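PDB 2OKX: rhamnosidase B from Bacillus sp., which hydrolyses terminal, non-reducing alpha-L-rhamnose residues in rhamnosides, as a member of glycoside hydrolase family 78. Local coordinates for residues D304-D309 with M357-P362; A338-F343 with R365-A370; T264-S269 with R288-N293; Q228-S233 with N238-C243. One frame throughout, in Å; residues are numbered along the deposited sequence.

Contact 1: residues D304-D309 with M357-P362; sequences DITSSD and MQTDHP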
loop_
_atom_site.group_PDB
_atom_site.type_symbol
_atom_site.label_atom_id
_atom_site.label_comp_id
_atom_site.label_asym_id
_atom_site.label_seq_id
_atom_site.Cartn_x
_atom_site.Cartn_y
_atom_site.Cartn_z
ATOM N N ASP A 304 1.038 22.875 19.486
ATOM C CA ASP A 304 0.333 21.789 20.159
ATOM C C ASP A 304 0.238 20.626 19.181
ATOM O O ASP A 304 -0.277 20.788 18.077
ATOM C CB ASP A 304 -1.071 22.236 20.574
ATOM C CG ASP A 304 -1.807 21.181 21.388
ATOM O OD1 ASP A 304 -2.943 21.454 21.815
ATOM O OD2 ASP A 304 -1.252 20.084 21.601
ATOM N N ILE A 305 0.746 19.463 19.581
ATOM C CA ILE A 305 0.716 18.280 18.723
ATOM C C ILE A 305 -0.144 17.161 19.307
ATOM O O ILE A 305 -0.107 16.026 18.826
ATOM C CB ILE A 305 2.138 17.725 18.477
ATOM C CG1 ILE A 305 2.813 17.406 19.814
ATOM C CG2 ILE A 305 2.954 18.728 17.670
ATOM C CD1 ILE A 305 4.190 16.777 19.681
ATOM N N THR A 306 -0.915 17.488 20.341
ATOM C CA THR A 306 -1.790 16.519 21.002
ATOM C C THR A 306 -2.718 15.900 19.964
ATOM O O THR A 306 -3.518 16.601 19.344
ATOM C CB THR A 306 -2.634 17.199 22.088
ATOM O OG1 THR A 306 -1.761 17.779 23.066
ATOM C CG2 THR A 306 -3.552 16.191 22.767
ATOM N N SER A 307 -2.614 14.586 19.785
ATOM C CA SER A 307 -3.427 13.908 18.784
ATOM C C SER A 307 -3.152 12.415 18.710
ATOM O O SER A 307 -2.388 11.859 19.495
ATOM C CB SER A 307 -3.114 14.494 17.410
ATOM O OG SER A 307 -1.739 14.281 17.108
ATOM N N SER A 308 -3.791 11.781 17.735
ATOM C CA SER A 308 -3.602 10.367 17.466
ATOM C C SER A 308 -2.584 10.355 16.331
ATOM O O SER A 308 -2.661 11.180 15.426
ATOM C CB SER A 308 -4.909 9.728 16.992
ATOM O OG SER A 308 -4.711 8.355 16.701
ATOM N N ASP A 309 -1.631 9.434 16.379
ATOM C CA ASP A 309 -0.606 9.354 15.345
ATOM C C ASP A 309 -0.356 7.887 15.014
ATOM O O ASP A 309 0.177 7.142 15.836
ATOM C CB ASP A 309 0.694 10.001 15.849
ATOM C CG ASP A 309 1.683 10.299 14.728
ATOM O OD1 ASP A 309 1.593 9.666 13.658
ATOM O OD2 ASP A 309 2.565 11.161 14.925
ATOM N N MET A 357 -6.393 8.202 26.056
ATOM C CA MET A 357 -5.675 9.389 26.497
ATOM C C MET A 357 -6.644 10.524 26.820
ATOM O O MET A 357 -7.656 10.699 26.141
ATOM C CB MET A 357 -4.718 9.852 25.393
ATOM C CG MET A 357 -4.090 11.213 25.636
ATOM S SD MET A 357 -3.198 11.814 24.183
ATOM C CE MET A 357 -4.526 12.593 23.293
ATOM N N GLN A 358 -6.337 11.284 27.864
ATOM C CA GLN A 358 -7.160 12.427 28.236
ATOM C C GLN A 358 -6.312 13.679 28.033
ATOM O O GLN A 358 -5.086 13.616 28.077
ATOM C CB GLN A 358 -7.641 12.308 29.687
ATOM C CG GLN A 358 -8.939 11.510 29.816
ATOM C CD GLN A 358 -9.484 11.458 31.235
ATOM O OE1 GLN A 358 -10.678 11.228 31.442
ATOM N NE2 GLN A 358 -8.612 11.657 32.220
ATOM N N THR A 359 -6.960 14.812 27.796
ATOM C CA THR A 359 -6.231 16.049 27.554
ATOM C C THR A 359 -6.508 17.125 28.598
ATOM O O THR A 359 -6.641 18.302 28.261
ATOM C CB THR A 359 -6.578 16.611 26.166
ATOM O OG1 THR A 359 -7.963 16.979 26.132
ATOM C CG2 THR A 359 -6.319 15.563 25.089
ATOM N N ASP A 360 -6.578 16.727 29.863
ATOM C CA ASP A 360 -6.852 17.680 30.932
ATOM C C ASP A 360 -5.697 17.907 31.900
ATOM O O ASP A 360 -5.865 18.592 32.908
ATOM C CB ASP A 360 -8.090 17.240 31.719
ATOM C CG ASP A 360 -7.931 15.863 32.336
ATOM O OD1 ASP A 360 -8.828 15.452 33.104
ATOM O OD2 ASP A 360 -6.918 15.189 32.056
ATOM N N HIS A 361 -4.528 17.346 31.611
ATOM C CA HIS A 361 -3.390 17.530 32.506
ATOM C C HIS A 361 -3.196 19.023 32.777
ATOM O O HIS A 361 -3.071 19.820 31.849
ATOM C CB HIS A 361 -2.125 16.931 31.900
ATOM C CG HIS A 361 -0.989 16.833 32.867
ATOM N ND1 HIS A 361 -0.337 17.941 33.362
ATOM C CD2 HIS A 361 -0.407 15.761 33.453
ATOM C CE1 HIS A 361 0.599 17.556 34.211
ATOM N NE2 HIS A 361 0.578 16.238 34.284
ATOM N N PRO A 362 -3.165 19.417 34.062
ATOM C CA PRO A 362 -2.996 20.817 34.474
ATOM C C PRO A 362 -1.853 21.596 33.824
ATOM O O PRO A 362 -2.022 22.761 33.457
ATOM C CB PRO A 362 -2.851 20.716 35.994
ATOM C CG PRO A 362 -2.263 19.347 36.193
ATOM C CD PRO A 362 -3.070 18.518 35.227
#
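T306 and T359 bring their CA atoms to 7.9 Å and S307 and M357 to 9.2 Å, a spacing too wide for backbone pairing, so that 304-309 and 357-362 meet mainly through side chains. The methyl CG2 of T306 is the point of contact: T359 CG2 lies 3.7 Å from it and M357 CE 3.8 Å from it, all three carbons belonging to methyl groups. The thioether brings its end here by a bend about the CG-SD bond (chi3 86°), the rest of the M357 chain being extended. In T306, OG1 lies beside the backbone N (chi1 -60°) and CG2 opposite it, which lets N and OG1 both donate to one oxygen of D304. T306 N reaches D304 OD2 at 2.9 Å and forms an Asx turn, coming from above the carboxylate plane, whereas T306 OG1 approaches the syn lone pair of the same OD2 at 2.8 Å. The turn sits in the break of strand 297-309, in the D2 domain of the enzyme, and S307 OG bonds I305 O just beyond it. D304 OD1 has its own partners, S269 OG and Y364 OH, which hold the carboxylate from the other oxygen and probably help to fix its rotation. Y364, from helix 362-370, also touches both T306 and T359, while M357 leans on S241 of the neighbouring strand 240-252.

Contact 2: residues A338-F343 with R365-A370; sequences ATIGTF and RALPEA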
loop_
_atom_site.group_PDB
_atom_site.type_symbol
_atom_site.label_atom_id
_atom_site.label_comp_id
_atom_site.label_asym_id
_atom_site.label_seq_id
_atom_site.Cartn_x
_atom_site.Cartn_y
_atom_site.Cartn_z
ATOM N N ALA A 338 12.533 20.874 20.672
ATOM C CA ALA A 338 12.358 20.079 21.877
ATOM C C ALA A 338 10.873 19.771 21.968
ATOM O O ALA A 338 10.058 20.455 21.354
ATOM C CB ALA A 338 12.804 20.868 23.101
ATOM N N THR A 339 10.517 18.733 22.710
ATOM C CA THR A 339 9.110 18.414 22.871
ATOM C C THR A 339 8.774 18.533 24.347
ATOM O O THR A 339 9.625 18.301 25.205
ATOM C CB THR A 339 8.773 16.997 22.358
ATOM O OG1 THR A 339 9.584 16.029 23.030
ATOM C CG2 THR A 339 9.019 16.912 20.859
ATOM N N ILE A 340 7.539 18.924 24.634
ATOM C CA ILE A 340 7.081 19.082 26.007
ATOM C C ILE A 340 6.002 18.040 26.278
ATOM O O ILE A 340 4.932 18.070 25.670
ATOM C CB ILE A 340 6.504 20.489 26.229
ATOM C CG1 ILE A 340 7.497 21.536 25.720
ATOM C CG2 ILE A 340 6.227 20.706 27.713
ATOM C CD1 ILE A 340 7.001 22.964 25.826
ATOM N N GLY A 341 6.297 17.123 27.194
ATOM C CA GLY A 341 5.371 16.057 27.530
ATOM C C GLY A 341 6.198 14.857 27.954
ATOM O O GLY A 341 7.338 15.030 28.385
ATOM N N THR A 342 5.666 13.645 27.830
ATOM C CA THR A 342 4.330 13.388 27.304
ATOM C C THR A 342 3.337 13.386 28.469
ATOM O O THR A 342 3.370 12.492 29.310
ATOM C CB THR A 342 4.311 12.021 26.598
ATOM O OG1 THR A 342 5.398 11.965 25.663
ATOM C CG2 THR A 342 2.995 11.807 25.866
ATOM N N PHE A 343 2.456 14.380 28.508
ATOM C CA PHE A 343 1.490 14.507 29.593
ATOM C C PHE A 343 0.592 13.291 29.776
ATOM O O PHE A 343 0.273 12.918 30.902
ATOM C CB PHE A 343 0.646 15.771 29.406
ATOM C CG PHE A 343 1.461 17.037 29.375
ATOM C CD1 PHE A 343 1.815 17.626 28.163
ATOM C CD2 PHE A 343 1.911 17.616 30.558
ATOM C CE1 PHE A 343 2.608 18.774 28.130
ATOM C CE2 PHE A 343 2.704 18.763 30.538
ATOM C CZ PHE A 343 3.053 19.344 29.321
ATOM N N ARG A 365 -2.604 22.271 30.093
ATOM C CA ARG A 365 -3.590 23.341 29.933
ATOM C C ARG A 365 -3.091 24.749 30.245
ATOM O O ARG A 365 -3.530 25.719 29.628
ATOM C CB ARG A 365 -4.818 23.048 30.798
ATOM C CG ARG A 365 -5.641 21.860 30.336
ATOM C CD ARG A 365 -6.296 22.131 28.993
ATOM N NE ARG A 365 -7.090 20.991 28.537
ATOM C CZ ARG A 365 -7.829 20.986 27.432
ATOM N NH1 ARG A 365 -7.881 22.065 26.662
ATOM N NH2 ARG A 365 -8.521 19.904 27.100
ATOM N N ALA A 366 -2.182 24.867 31.204
ATOM C CA ALA A 366 -1.665 26.177 31.590
ATOM C C ALA A 366 -0.440 26.604 30.793
ATOM O O ALA A 366 -0.307 27.768 30.418
ATOM C CB ALA A 366 -1.330 26.177 33.078
ATOM N N LEU A 367 0.443 25.646 30.535
ATOM C CA LEU A 367 1.699 25.880 29.830
ATOM C C LEU A 367 1.755 26.935 28.728
ATOM O O LEU A 367 2.554 27.872 28.807
ATOM C CB LEU A 367 2.239 24.556 29.288
ATOM C CG LEU A 367 3.612 24.589 28.617
ATOM C CD1 LEU A 367 4.573 25.465 29.395
ATOM C CD2 LEU A 367 4.141 23.170 28.521
ATOM N N PRO A 368 0.915 26.809 27.689
ATOM C CA PRO A 368 0.957 27.804 26.612
ATOM C C PRO A 368 1.077 29.247 27.094
ATOM O O PRO A 368 2.080 29.916 26.842
ATOM C CB PRO A 368 -0.344 27.549 25.862
ATOM C CG PRO A 368 -0.529 26.086 26.027
ATOM C CD PRO A 368 -0.215 25.886 27.495
ATOM N N GLU A 369 0.054 29.719 27.794
ATOM C CA GLU A 369 0.039 31.086 28.293
ATOM C C GLU A 369 0.923 31.312 29.522
ATOM O O GLU A 369 1.348 32.433 29.786
ATOM C CB GLU A 369 -1.401 31.507 28.605
ATOM C CG GLU A 369 -2.285 31.723 27.370
ATOM C CD GLU A 369 -2.695 30.429 26.670
ATOM O OE1 GLU A 369 -3.342 30.511 25.601
ATOM O OE2 GLU A 369 -2.380 29.333 27.183
ATOM N N ALA A 370 1.211 30.245 30.261
ATOM C CA ALA A 370 2.028 30.342 31.466
ATOM C C ALA A 370 3.531 30.444 31.199
ATOM O O ALA A 370 4.309 30.715 32.116
ATOM C CB ALA A 370 1.745 29.154 32.375
#
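T342 OG1 bonds M229 O and ties down the turn after strand 338-340; the meeting of I340 and F343 with L367 is apolar. Across the contact itself a single methyl does the touching. L367 CD2 reaches I340 CG2 tip to tip at 3.3 Å, tighter than usual van der Waals distance, and the other branch of the isoleucine is also near, with I340 CD1 3.9 Å from the same CD2. L367 has its CG opposite the backbone N (chi1 -175°), which sends the leucine out from the helix toward strand 338-340. F343 offers its ring edge to this methyl: CZ is 4.1 Å from L367 CD2, which lies near the ring plane. One face of the phenyl is met from within its own segment by G341 CA, offset toward the rim, just before the cis peptide that joins G341 to T342. W383 packs on both I340 and F343, and F380 on L367, completing a buried apolar cluster. L367 thus packs helix 362-370 against strand 338-340 and the turn that follows, and P368 adds a contact with Y245 of strand 240-252: a helix-on-sheet join within the D2 domain, whose family belongs to the galactose-binding-domain-like beta-sandwiches.

Contact 3: residues T264-S269 with R288-N293; sequences TGVRGS and RYYSLN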
loop_
_atom_site.group_PDB
_atom_site.type_symbol
_atom_site.label_atom_id
_atom_site.label_comp_id
_atom_site.label_asym_id
_atom_site.label_seq_id
_atom_site.Cartn_x
_atom_site.Cartn_y
_atom_site.Cartn_z
ATOM N N THR A 264 1.592 19.394 6.396
ATOM C CA THR A 264 0.548 18.438 6.733
ATOM C C THR A 264 -0.390 18.936 7.827
ATOM O O THR A 264 -1.141 18.157 8.412
ATOM C CB THR A 264 1.166 17.081 7.144
ATOM O OG1 THR A 264 2.177 17.280 8.141
ATOM C CG2 THR A 264 1.796 16.414 5.940
ATOM N N GLY A 265 -0.338 20.240 8.092
ATOM C CA GLY A 265 -1.205 20.841 9.095
ATOM C C GLY A 265 -0.724 20.757 10.532
ATOM O O GLY A 265 0.312 20.157 10.822
ATOM N N VAL A 266 -1.488 21.365 11.435
ATOM C CA VAL A 266 -1.173 21.362 12.861
ATOM C C VAL A 266 -1.942 20.234 13.546
ATOM O O VAL A 266 -3.172 20.242 13.575
ATOM C CB VAL A 266 -1.572 22.700 13.520
ATOM C CG1 VAL A 266 -1.246 22.666 15.001
ATOM C CG2 VAL A 266 -0.844 23.851 12.839
ATOM N N ARG A 267 -1.208 19.274 14.100
ATOM C CA ARG A 267 -1.800 18.121 14.777
ATOM C C ARG A 267 -2.711 18.468 15.937
ATOM O O ARG A 267 -3.784 17.881 16.087
ATOM C CB ARG A 267 -0.705 17.188 15.296
ATOM C CG ARG A 267 -0.181 16.234 14.265
ATOM C CD ARG A 267 0.880 15.317 14.830
ATOM N NE ARG A 267 1.241 14.314 13.835
ATOM C CZ ARG A 267 0.477 13.277 13.512
ATOM N NH1 ARG A 267 -0.692 13.092 14.112
ATOM N NH2 ARG A 267 0.871 12.438 12.568
ATOM N N GLY A 268 -2.275 19.416 16.761
ATOM C CA GLY A 268 -3.048 19.797 17.926
ATOM C C GLY A 268 -3.985 20.976 17.782
ATOM O O GLY A 268 -4.355 21.365 16.677
ATOM N N SER A 269 -4.351 21.552 18.923
ATOM C CA SER A 269 -5.278 22.675 18.988
ATOM C C SER A 269 -4.785 23.994 18.401
ATOM O O SER A 269 -5.593 24.879 18.119
ATOM C CB SER A 269 -5.702 22.910 20.438
ATOM O OG SER A 269 -4.594 23.296 21.232
ATOM N N ARG A 288 -1.320 24.490 6.330
ATOM C CA ARG A 288 -1.585 25.700 7.087
ATOM C C ARG A 288 -0.315 26.527 7.194
ATOM O O ARG A 288 0.776 25.988 7.388
ATOM C CB ARG A 288 -2.119 25.376 8.486
ATOM C CG ARG A 288 -2.499 26.628 9.270
ATOM C CD ARG A 288 -3.146 26.306 10.609
ATOM N NE ARG A 288 -4.480 25.731 10.464
ATOM C CZ ARG A 288 -5.301 25.490 11.482
ATOM N NH1 ARG A 288 -4.923 25.780 12.723
ATOM N NH2 ARG A 288 -6.498 24.958 11.263
ATOM N N TYR A 289 -0.468 27.839 7.040
ATOM C CA TYR A 289 0.655 28.765 7.133
ATOM C C TYR A 289 0.273 29.944 8.026
ATOM O O TYR A 289 -0.831 30.474 7.931
ATOM C CB TYR A 289 1.047 29.283 5.744
ATOM C CG TYR A 289 1.298 28.184 4.738
ATOM C CD1 TYR A 289 0.239 27.592 4.046
ATOM C CD2 TYR A 289 2.580 27.688 4.529
ATOM C CE1 TYR A 289 0.453 26.531 3.176
ATOM C CE2 TYR A 289 2.807 26.625 3.660
ATOM C CZ TYR A 289 1.737 26.048 2.989
ATOM O OH TYR A 289 1.951 24.976 2.156
ATOM N N TYR A 290 1.193 30.339 8.898
ATOM C CA TYR A 290 0.957 31.465 9.794
ATOM C C TYR A 290 1.919 32.587 9.442
ATOM O O TYR A 290 3.089 32.339 9.147
ATOM C CB TYR A 290 1.193 31.076 11.257
ATOM C CG TYR A 290 0.209 30.092 11.842
ATOM C CD1 TYR A 290 0.300 28.728 11.566
ATOM C CD2 TYR A 290 -0.794 30.523 12.709
ATOM C CE1 TYR A 290 -0.586 27.815 12.152
ATOM C CE2 TYR A 290 -1.679 29.626 13.294
ATOM C CZ TYR A 290 -1.572 28.276 13.016
ATOM O OH TYR A 290 -2.448 27.397 13.615
ATOM N N SER A 291 1.421 33.817 9.480
ATOM C CA SER A 291 2.239 34.986 9.193
ATOM C C SER A 291 2.549 35.648 10.530
ATOM O O SER A 291 1.639 35.938 11.307
ATOM C CB SER A 291 1.480 35.963 8.290
ATOM O OG SER A 291 2.309 37.052 7.917
ATOM N N LEU A 292 3.829 35.875 10.804
ATOM C CA LEU A 292 4.229 36.493 12.064
ATOM C C LEU A 292 5.000 37.783 11.818
ATOM O O LEU A 292 6.039 37.776 11.165
ATOM C CB LEU A 292 5.109 35.533 12.871
ATOM C CG LEU A 292 4.628 34.090 13.045
ATOM C CD1 LEU A 292 5.650 33.311 13.857
ATOM C CD2 LEU A 292 3.273 34.067 13.728
ATOM N N ASN A 293 4.482 38.887 12.343
ATOM C CA ASN A 293 5.134 40.184 12.203
ATOM C C ASN A 293 5.893 40.396 13.509
ATOM O O ASN A 293 5.366 40.969 14.461
ATOM C CB ASN A 293 4.081 41.275 12.000
ATOM C CG ASN A 293 4.693 42.625 11.693
ATOM O OD1 ASN A 293 5.601 42.738 10.865
ATOM N ND2 ASN A 293 4.190 43.664 12.351
HETATM O O HOH W 1 -6.650 25.459 14.882
#
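V266 packs against R288 and Y290, joining the loop between strands 256-262 and 271-273 to the outermost strand, 288-294, of a five-stranded antiparallel sheet in the D2 domain, whose family is grouped with galactose-binding-like beta-sandwiches. The apolar part rests on one methyl. V266 CG2 comes to the edge of the Y290 ring, near its plane, 4.0 Å from Y290 CE1, and the two side chains cross at about a right angle. The same CG2 lies 4.0 Å from R288 CD, so that it sits against both the aliphatic stem of the arginine and the rim of the tyrosine. V271, from the strand that follows the loop, touches V266 and Y290 as well. A bound glycerol, probably left from crystallisation, approaches the V266 side chain and bonds the neighbouring backbone of the loop.

The polar part belongs to the guanidinium. A bend about the CG-CD bond of R288 (chi3 -70°) lets NH1 reach Y290 OH, two residues on, at 3.1 Å with an N-H...O angle of 163°. That oxygen lies only 8° out of the guanidinium plane. W281 adds a cation-pi interaction with R288. No direct hydrogen bond joins the two segments, but a water makes a bridge that is weak on one side: it accepts from R288 NH1 at 2.8 Å, again at the guanidinium edge, and donates weakly to S269 O at 3.5 Å.

Contact 4: residues Q228-S233 with N238-C243; sequences QMVPES and NPVSYC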
loop_
_atom_site.group_PDB
_atom_site.type_symbol
_atom_site.label_atom_id
_atom_site.label_comp_id
_atom_site.label_asym_id
_atom_site.label_seq_id
_atom_site.Cartn_x
_atom_site.Cartn_y
_atom_site.Cartn_z
ATOM N N GLN A 228 8.996 9.832 18.976
ATOM C CA GLN A 228 9.595 10.791 19.900
ATOM C C GLN A 228 8.768 10.932 21.182
ATOM O O GLN A 228 9.325 10.978 22.283
ATOM C CB GLN A 228 9.741 12.162 19.225
ATOM C CG GLN A 228 9.947 13.343 20.187
ATOM C CD GLN A 228 11.282 13.309 20.924
ATOM O OE1 GLN A 228 11.518 14.106 21.840
ATOM N NE2 GLN A 228 12.159 12.395 20.528
ATOM N N MET A 229 7.446 10.991 21.034
ATOM C CA MET A 229 6.542 11.138 22.173
ATOM C C MET A 229 6.212 9.825 22.887
ATOM O O MET A 229 5.902 9.826 24.077
ATOM C CB MET A 229 5.244 11.819 21.728
ATOM C CG MET A 229 5.436 13.205 21.138
ATOM S SD MET A 229 6.278 14.354 22.256
ATOM C CE MET A 229 4.924 14.877 23.307
ATOM N N VAL A 230 6.267 8.712 22.160
ATOM C CA VAL A 230 5.991 7.399 22.738
ATOM C C VAL A 230 7.050 6.439 22.207
ATOM O O VAL A 230 6.798 5.666 21.285
ATOM C CB VAL A 230 4.591 6.879 22.335
ATOM C CG1 VAL A 230 4.300 5.564 23.047
ATOM C CG2 VAL A 230 3.532 7.909 22.677
ATOM N N PRO A 231 8.257 6.484 22.788
ATOM C CA PRO A 231 9.397 5.644 22.404
ATOM C C PRO A 231 9.121 4.160 22.178
ATOM O O PRO A 231 9.701 3.547 21.281
ATOM C CB PRO A 231 10.386 5.883 23.541
ATOM C CG PRO A 231 10.137 7.310 23.879
ATOM C CD PRO A 231 8.624 7.362 23.913
ATOM N N GLU A 232 8.240 3.579 22.981
ATOM C CA GLU A 232 7.940 2.161 22.837
ATOM C C GLU A 232 7.104 1.849 21.592
ATOM O O GLU A 232 6.993 0.695 21.199
ATOM C CB GLU A 232 7.230 1.654 24.099
ATOM C CG GLU A 232 7.231 0.140 24.255
ATOM C CD GLU A 232 6.136 -0.545 23.455
ATOM O OE1 GLU A 232 6.235 -1.776 23.247
ATOM O OE2 GLU A 232 5.174 0.144 23.044
ATOM N N SER A 233 6.531 2.875 20.966
ATOM C CA SER A 233 5.697 2.676 19.779
ATOM C C SER A 233 6.462 2.099 18.589
ATOM O O SER A 233 5.853 1.686 17.604
ATOM C CB SER A 233 5.026 3.991 19.369
ATOM O OG SER A 233 5.973 4.928 18.896
ATOM N N ASN A 238 0.325 -0.078 15.928
ATOM C CA ASN A 238 -1.016 0.302 16.347
ATOM C C ASN A 238 -1.013 1.807 16.539
ATOM O O ASN A 238 0.029 2.405 16.802
ATOM C CB ASN A 238 -1.392 -0.352 17.679
ATOM C CG ASN A 238 -1.450 -1.856 17.598
ATOM O OD1 ASN A 238 -2.093 -2.418 16.709
ATOM N ND2 ASN A 238 -0.791 -2.523 18.540
ATOM N N PRO A 239 -2.176 2.443 16.386
ATOM C CA PRO A 239 -2.231 3.891 16.573
ATOM C C PRO A 239 -1.958 4.222 18.039
ATOM O O PRO A 239 -2.346 3.467 18.928
ATOM C CB PRO A 239 -3.671 4.235 16.199
ATOM C CG PRO A 239 -4.045 3.170 15.223
ATOM C CD PRO A 239 -3.439 1.931 15.829
ATOM N N VAL A 240 -1.270 5.328 18.288
ATOM C CA VAL A 240 -1.029 5.760 19.661
ATOM C C VAL A 240 -1.451 7.214 19.706
ATOM O O VAL A 240 -1.525 7.878 18.672
ATOM C CB VAL A 240 0.465 5.672 20.084
ATOM C CG1 VAL A 240 0.972 4.254 19.936
ATOM C CG2 VAL A 240 1.307 6.641 19.270
ATOM N N SER A 241 -1.759 7.707 20.896
ATOM C CA SER A 241 -2.128 9.104 21.044
ATOM C C SER A 241 -1.189 9.691 22.083
ATOM O O SER A 241 -0.777 9.001 23.017
ATOM C CB SER A 241 -3.577 9.242 21.508
ATOM O OG SER A 241 -4.477 8.810 20.501
ATOM N N TYR A 242 -0.815 10.947 21.896
ATOM C CA TYR A 242 0.061 11.612 22.843
ATOM C C TYR A 242 -0.397 13.036 23.057
ATOM O O TYR A 242 -1.055 13.630 22.203
ATOM C CB TYR A 242 1.527 11.590 22.376
ATOM C CG TYR A 242 1.749 11.926 20.918
ATOM C CD1 TYR A 242 2.022 10.920 19.986
ATOM C CD2 TYR A 242 1.680 13.244 20.464
ATOM C CE1 TYR A 242 2.220 11.220 18.635
ATOM C CE2 TYR A 242 1.875 13.552 19.118
ATOM C CZ TYR A 242 2.143 12.533 18.210
ATOM O OH TYR A 242 2.324 12.835 16.876
ATOM N N CYS A 243 -0.046 13.574 24.218
ATOM C CA CYS A 243 -0.408 14.928 24.589
ATOM C C CYS A 243 0.879 15.704 24.842
ATOM O O CYS A 243 1.721 15.274 25.624
ATOM C CB CYS A 243 -1.256 14.897 25.861
ATOM S SG CYS A 243 -1.751 16.516 26.467
#
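M229 CB lies over one face of the Y242 ring, 3.6 Å from Y242 CG, at the close of helix 225-229. The next atom, CG, moves on across the same ring and makes a CH-pi contact, 4.0 Å from the ring centroid and 17° off the normal. From here the chain bends twice, at chi2 and chi3, and leaves the ring. SD passes to T339, on the neighbouring strand 338-340, coming 3.6 Å from T339 CB. The bend at chi3 then brings CE back to strand 240-252, where it ends 4.0 Å from C243 O, in van der Waals contact.

The tyrosine meets this side chain at about a right angle. Its CG takes the position between backbone N and carbonyl carbon (chi1 45°), which carries the ring across toward strand 297-309, with M229 on one face. Y242 OH bonds D309 OD2, so the ring is held at its far end as well as covered on a face.

Further along, V230, the first residue to leave the helix, sets CG2 4.3 Å from V240 CG2 and 4.2 Å from Y242 CB, lying oblique to the tyrosine ring. S233 CB closes the row, 4.1 Å from V240 CG1, while S233 N bonds V230 O at 2.8 Å within the turn. Side chains of the helix end and the 3-10 turn are thereby laid on alternate residues, V240 and Y242, of one strand: a short helix and its following turn folded back onto a beta-sheet of the D2 domain.

All four contacts belong to the D2 domain. From the N terminus, contact 4 comes first and closes a short loop of four residues, folding helix 225-229 onto strand 240-252. Contact 3 follows in series, bringing the loop after strand 256-262 to the edge strand 288-294. Contacts 1 and 2 then cross, their segments alternating along the chain: 304-309, 338-343, 357-362, 365-370. Strand 240-252 neighbours both 297-309 and 338-340, so contacts 1, 2 and 4 share one sheet, and helix 362-370 begins at the end of 357-362 and supplies one side of contact 2. A salt bridge between R267 and D309 ties contact 3 to contact 1; contacts 2 and 3 do not touch.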